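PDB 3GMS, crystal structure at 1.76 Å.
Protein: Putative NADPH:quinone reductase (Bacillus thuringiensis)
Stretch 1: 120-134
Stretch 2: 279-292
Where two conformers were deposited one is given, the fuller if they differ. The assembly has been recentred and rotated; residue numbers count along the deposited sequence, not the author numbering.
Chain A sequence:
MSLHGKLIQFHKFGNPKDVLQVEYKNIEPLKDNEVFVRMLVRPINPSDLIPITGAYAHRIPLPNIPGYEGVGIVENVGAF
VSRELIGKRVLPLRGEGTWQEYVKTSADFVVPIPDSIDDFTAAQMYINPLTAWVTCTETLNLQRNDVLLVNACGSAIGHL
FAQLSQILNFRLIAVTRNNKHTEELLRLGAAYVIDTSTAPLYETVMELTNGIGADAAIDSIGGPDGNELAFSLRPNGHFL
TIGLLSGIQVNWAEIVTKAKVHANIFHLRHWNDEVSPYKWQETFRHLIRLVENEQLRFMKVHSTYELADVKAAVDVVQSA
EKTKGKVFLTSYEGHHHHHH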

# COMPACT_ATOMS: atom_id res chain seq x y z
N PHE A 120 -1.20 -11.81 -10.20
CA PHE A 120 -0.34 -11.42 -9.08
C PHE A 120 0.09 -9.95 -9.14
O PHE A 120 0.17 -9.25 -8.12
CB PHE A 120 0.85 -12.37 -8.96
CG PHE A 120 0.43 -13.74 -8.56
CD1 PHE A 120 0.42 -14.11 -7.20
CD2 PHE A 120 0.01 -14.66 -9.54
CE1 PHE A 120 0.00 -15.41 -6.81
CE2 PHE A 120 -0.38 -15.96 -9.17
CZ PHE A 120 -0.39 -16.34 -7.80
N THR A 121 0.25 -9.46 -10.36
CA THR A 121 0.46 -8.04 -10.57
C THR A 121 -0.82 -7.29 -10.20
O THR A 121 -0.78 -6.30 -9.46
CB THR A 121 0.88 -7.80 -12.05
OG1 THR A 121 2.11 -8.48 -12.26
CG2 THR A 121 1.06 -6.29 -12.31
N ALA A 122 -1.98 -7.75 -10.71
CA ALA A 122 -3.24 -7.09 -10.40
C ALA A 122 -3.53 -7.04 -8.90
O ALA A 122 -4.03 -6.03 -8.37
CB ALA A 122 -4.41 -7.82 -11.14
N ALA A 123 -3.16 -8.11 -8.21
CA ALA A 123 -3.43 -8.21 -6.80
C ALA A 123 -2.63 -7.19 -5.95
O ALA A 123 -2.81 -7.10 -4.72
CB ALA A 123 -3.13 -9.66 -6.34
N GLN A 124 -1.69 -6.48 -6.59
CA GLN A 124 -0.82 -5.51 -5.92
C GLN A 124 -1.07 -4.08 -6.37
O GLN A 124 -0.32 -3.14 -5.99
CB GLN A 124 0.66 -5.87 -6.13
CG GLN A 124 1.10 -7.19 -5.53
CD GLN A 124 2.55 -7.44 -5.89
OE1 GLN A 124 3.44 -6.83 -5.31
NE2 GLN A 124 2.78 -8.23 -6.92
N MET A 125 -2.16 -3.88 -7.13
CA MET A 125 -2.40 -2.61 -7.82
C MET A 125 -2.87 -1.44 -6.93
O MET A 125 -2.73 -0.28 -7.31
CB MET A 125 -3.41 -2.81 -8.97
CG MET A 125 -3.61 -1.62 -9.98
SD MET A 125 -2.23 -1.41 -11.16
CE MET A 125 -2.30 -2.96 -11.99
N TYR A 126 -3.43 -1.76 -5.76
CA TYR A 126 -4.15 -0.77 -4.97
C TYR A 126 -3.29 -0.06 -3.95
O TYR A 126 -2.89 1.06 -4.14
CB TYR A 126 -5.36 -1.43 -4.32
CG TYR A 126 -6.22 -0.58 -3.40
CD1 TYR A 126 -6.35 0.82 -3.55
CD2 TYR A 126 -6.97 -1.22 -2.40
CE1 TYR A 126 -7.19 1.56 -2.70
CE2 TYR A 126 -7.81 -0.50 -1.55
CZ TYR A 126 -7.91 0.88 -1.71
OH TYR A 126 -8.74 1.60 -0.87
N ILE A 127 -2.96 -0.72 -2.85
CA ILE A 127 -2.49 0.02 -1.70
C ILE A 127 -1.17 0.79 -1.92
O ILE A 127 -1.14 2.00 -1.71
CB ILE A 127 -2.38 -0.92 -0.44
CG1 ILE A 127 -3.79 -1.40 -0.02
CG2 ILE A 127 -1.76 -0.16 0.72
CD1 ILE A 127 -4.70 -0.30 0.48
N ASN A 128 -0.12 0.09 -2.30
CA ASN A 128 1.17 0.74 -2.51
C ASN A 128 1.22 1.67 -3.75
O ASN A 128 1.73 2.81 -3.61
CB ASN A 128 2.31 -0.29 -2.47
CG ASN A 128 2.43 -0.91 -1.10
OD1 ASN A 128 2.31 -0.19 -0.12
ND2 ASN A 128 2.58 -2.23 -1.02
N PRO A 129 0.69 1.24 -4.92
CA PRO A 129 0.76 2.11 -6.10
C PRO A 129 -0.10 3.35 -5.94
O PRO A 129 0.36 4.45 -6.25
CB PRO A 129 0.27 1.22 -7.26
CG PRO A 129 0.57 -0.15 -6.81
CD PRO A 129 0.26 -0.12 -5.31
N LEU A 130 -1.35 3.18 -5.48
CA LEU A 130 -2.18 4.36 -5.28
C LEU A 130 -1.61 5.37 -4.26
O LEU A 130 -1.63 6.57 -4.51
CB LEU A 130 -3.61 3.98 -4.96
CG LEU A 130 -4.66 5.06 -5.08
CD1 LEU A 130 -4.78 5.64 -6.48
CD2 LEU A 130 -5.97 4.43 -4.62
N THR A 131 -1.08 4.88 -3.14
CA THR A 131 -0.41 5.71 -2.15
C THR A 131 0.81 6.44 -2.73
O THR A 131 0.96 7.69 -2.55
CB THR A 131 -0.01 4.91 -0.88
OG1 THR A 131 -1.21 4.40 -0.27
CG2 THR A 131 0.69 5.84 0.14
N ALA A 132 1.65 5.71 -3.44
CA ALA A 132 2.84 6.31 -4.03
C ALA A 132 2.43 7.37 -5.09
O ALA A 132 2.96 8.48 -5.08
CB ALA A 132 3.78 5.23 -4.64
N TRP A 133 1.47 7.03 -5.96
CA TRP A 133 1.03 7.93 -7.03
C TRP A 133 0.39 9.22 -6.52
O TRP A 133 0.70 10.33 -7.00
CB TRP A 133 0.02 7.24 -7.93
CG TRP A 133 -0.51 8.16 -9.03
CD1 TRP A 133 -1.73 8.77 -9.07
CD2 TRP A 133 0.18 8.56 -10.22
NE1 TRP A 133 -1.86 9.51 -10.24
CE2 TRP A 133 -0.70 9.41 -10.95
CE3 TRP A 133 1.44 8.26 -10.75
CZ2 TRP A 133 -0.34 9.98 -12.19
CZ3 TRP A 133 1.79 8.83 -11.99
CH2 TRP A 133 0.90 9.68 -12.69
N VAL A 134 -0.56 9.05 -5.60
CA VAL A 134 -1.25 10.18 -4.99
C VAL A 134 -0.32 11.13 -4.19
O VAL A 134 -0.38 12.34 -4.39
CB VAL A 134 -2.52 9.74 -4.22
CG1 VAL A 134 -3.15 10.92 -3.49
CG2 VAL A 134 -3.56 9.18 -5.21
N LYS A 279 -13.02 10.07 -10.55
CA LYS A 279 -11.60 10.36 -10.45
C LYS A 279 -10.80 9.15 -9.93
O LYS A 279 -9.65 8.89 -10.36
CB LYS A 279 -11.33 11.56 -9.54
CG LYS A 279 -9.83 11.80 -9.41
CD LYS A 279 -9.40 13.16 -8.92
CE LYS A 279 -7.89 13.14 -8.82
NZ LYS A 279 -7.35 14.50 -8.74
N TRP A 280 -11.39 8.47 -8.95
CA TRP A 280 -10.77 7.27 -8.36
C TRP A 280 -10.57 6.21 -9.48
O TRP A 280 -9.48 5.71 -9.66
CB TRP A 280 -11.67 6.79 -7.22
CG TRP A 280 -11.09 5.73 -6.32
CD1 TRP A 280 -10.29 5.92 -5.23
CD2 TRP A 280 -11.29 4.32 -6.44
NE1 TRP A 280 -9.97 4.70 -4.66
CE2 TRP A 280 -10.59 3.71 -5.37
CE3 TRP A 280 -12.02 3.52 -7.31
CZ2 TRP A 280 -10.57 2.31 -5.18
CZ3 TRP A 280 -12.00 2.13 -7.13
CH2 TRP A 280 -11.29 1.55 -6.05
N GLN A 281 -11.62 5.93 -10.26
CA GLN A 281 -11.48 5.00 -11.41
C GLN A 281 -10.48 5.46 -12.46
O GLN A 281 -9.68 4.66 -12.94
CB GLN A 281 -12.83 4.76 -12.10
CG GLN A 281 -13.85 4.03 -11.29
CD GLN A 281 -13.58 2.53 -11.14
OE1 GLN A 281 -12.85 1.91 -11.95
NE2 GLN A 281 -14.18 1.94 -10.14
N GLU A 282 -10.49 6.76 -12.81
CA GLU A 282 -9.55 7.33 -13.76
C GLU A 282 -8.12 7.16 -13.30
O GLU A 282 -7.21 6.91 -14.09
CB GLU A 282 -9.81 8.81 -13.92
CG GLU A 282 -10.94 9.05 -14.86
CD GLU A 282 -10.49 8.73 -16.26
OE1 GLU A 282 -9.71 9.53 -16.81
OE2 GLU A 282 -10.88 7.66 -16.78
N THR A 283 -7.93 7.29 -12.00
CA THR A 283 -6.59 7.14 -11.42
C THR A 283 -6.12 5.68 -11.58
O THR A 283 -4.95 5.43 -11.91
CB THR A 283 -6.56 7.58 -9.93
OG1 THR A 283 -7.00 8.94 -9.85
CG2 THR A 283 -5.17 7.50 -9.33
N PHE A 284 -7.02 4.73 -11.35
CA PHE A 284 -6.65 3.32 -11.59
C PHE A 284 -6.37 3.08 -13.07
O PHE A 284 -5.44 2.34 -13.41
CB PHE A 284 -7.71 2.36 -11.09
CG PHE A 284 -7.51 1.95 -9.66
CD1 PHE A 284 -8.15 2.64 -8.66
CD2 PHE A 284 -6.62 0.92 -9.34
CE1 PHE A 284 -7.94 2.26 -7.30
CE2 PHE A 284 -6.42 0.52 -8.01
CZ PHE A 284 -7.09 1.21 -6.99
N ARG A 285 -7.13 3.72 -13.95
CA ARG A 285 -6.87 3.50 -15.39
C ARG A 285 -5.47 3.92 -15.74
O ARG A 285 -4.82 3.30 -16.57
CB ARG A 285 -7.92 4.20 -16.27
CG ARG A 285 -9.14 3.35 -16.44
CD ARG A 285 -10.09 3.89 -17.54
NE ARG A 285 -10.85 5.00 -17.00
CZ ARG A 285 -11.93 4.87 -16.23
NH1 ARG A 285 -12.42 3.67 -15.92
NH2 ARG A 285 -12.54 5.95 -15.77
N HIS A 286 -5.00 4.96 -15.05
CA HIS A 286 -3.68 5.45 -15.23
C HIS A 286 -2.58 4.54 -14.74
O HIS A 286 -1.58 4.34 -15.46
CB HIS A 286 -3.49 6.86 -14.63
CG HIS A 286 -2.19 7.46 -15.04
ND1 HIS A 286 -1.92 7.82 -16.34
CD2 HIS A 286 -1.03 7.63 -14.36
CE1 HIS A 286 -0.68 8.27 -16.43
NE2 HIS A 286 -0.11 8.16 -15.24
N LEU A 287 -2.74 4.00 -13.54
CA LEU A 287 -1.77 3.04 -13.00
C LEU A 287 -1.71 1.81 -13.91
O LEU A 287 -0.63 1.33 -14.20
CB LEU A 287 -2.17 2.61 -11.58
CG LEU A 287 -2.15 3.69 -10.50
CD1 LEU A 287 -2.86 3.12 -9.25
CD2 LEU A 287 -0.75 4.04 -10.16
N ILE A 288 -2.89 1.36 -14.37
CA ILE A 288 -2.96 0.18 -15.24
C ILE A 288 -2.15 0.44 -16.54
O ILE A 288 -1.38 -0.42 -16.96
CB ILE A 288 -4.41 -0.21 -15.52
CG1 ILE A 288 -5.03 -0.86 -14.26
CG2 ILE A 288 -4.53 -1.10 -16.78
CD1 ILE A 288 -6.56 -1.00 -14.35
N ARG A 289 -2.32 1.62 -17.15
CA ARG A 289 -1.49 1.98 -18.31
C ARG A 289 0.00 1.95 -18.01
O ARG A 289 0.78 1.44 -18.82
CB ARG A 289 -1.84 3.37 -18.88
CG ARG A 289 -3.29 3.58 -19.18
CD ARG A 289 -3.93 2.48 -19.96
NE ARG A 289 -5.31 2.88 -20.23
CZ ARG A 289 -6.35 2.56 -19.47
NH1 ARG A 289 -6.21 1.76 -18.41
NH2 ARG A 289 -7.56 3.02 -19.80
N LEU A 290 0.40 2.46 -16.84
CA LEU A 290 1.82 2.48 -16.42
C LEU A 290 2.39 1.05 -16.28
O LEU A 290 3.53 0.78 -16.68
CB LEU A 290 2.03 3.24 -15.12
CG LEU A 290 1.86 4.77 -15.20
CD1 LEU A 290 1.93 5.40 -13.81
CD2 LEU A 290 2.89 5.40 -16.18
N VAL A 291 1.57 0.16 -15.74
CA VAL A 291 1.96 -1.26 -15.66
C VAL A 291 2.02 -1.89 -17.06
O VAL A 291 2.99 -2.56 -17.38
CB VAL A 291 1.02 -2.06 -14.74
CG1 VAL A 291 1.42 -3.57 -14.72
CG2 VAL A 291 1.12 -1.51 -13.32
N GLU A 292 1.00 -1.65 -17.87
CA GLU A 292 0.96 -2.21 -19.24
C GLU A 292 2.18 -1.79 -20.04
O GLU A 292 2.76 -2.61 -20.76
CB GLU A 292 -0.27 -1.77 -19.98
CG GLU A 292 -1.49 -2.54 -19.66
CD GLU A 292 -2.72 -1.91 -20.26
OE1 GLU A 292 -2.77 -0.66 -20.39
OE2 GLU A 292 -3.65 -2.67 -20.57

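The two stretches cross rather than run alongside each other: the axes of helix 127-134 and helix 279-292 make an angle of 103° and approach to 10.8 Å. No hydrogen bond or salt bridge links them, so the 663 Å² buried between them, both sides summed, rests on side-chain packing.

Met125 gives up the most surface, 96 Å². It closes a type I turn, Ala122 to Met125, just before helix 127-134, and its CA-to-CB bond points toward the partner. With chi1 t and chi2 and chi3 both p, the flexible thioether lies along the second helix: CG is 4.0 Å from Phe284 CD2, SD 4.0 Å from Leu287 CB, and CE 3.9 Å from Val291 CG2. These partners fall at intervals of three and four residues, the spacing of one helical face. The carbonyl pays a price: Met125 O lies 3.8 Å from Phe284 CE2 and has no hydrogen-bonding partner in the model.

Trp133, covering 86 Å², enters a hole formed by Thr283, His286, Leu287 and Leu290. Its CD1 is 3.7 Å from Thr283 CG2, and its CZ3 is 3.9 Å from Leu290 CD1. The tightest approach is Trp133 CH2 to His286 NE2, 3.1 Å; the rings are oblique, with planes at 43°, although His286 CD2 lies over one face of the indole.

Leu287, covering 78 Å², joins these two sites. Its CD2 reaches Trp133 CB at 4.0 Å and Pro129 CB at 4.2 Å, while its CD1 lies 4.2 Å from Leu130 CD1. Leu130 is a second knob, set among Trp280, Thr283, Phe284 and Leu287, with its CD1 3.4 Å from Thr283 CG2. In the m rotamer (chi1 -58°), Thr283 turns this methyl to the partner while its OG1 donates to Lys279 O at 2.7 Å, so the hydroxyl is satisfied within its own helix.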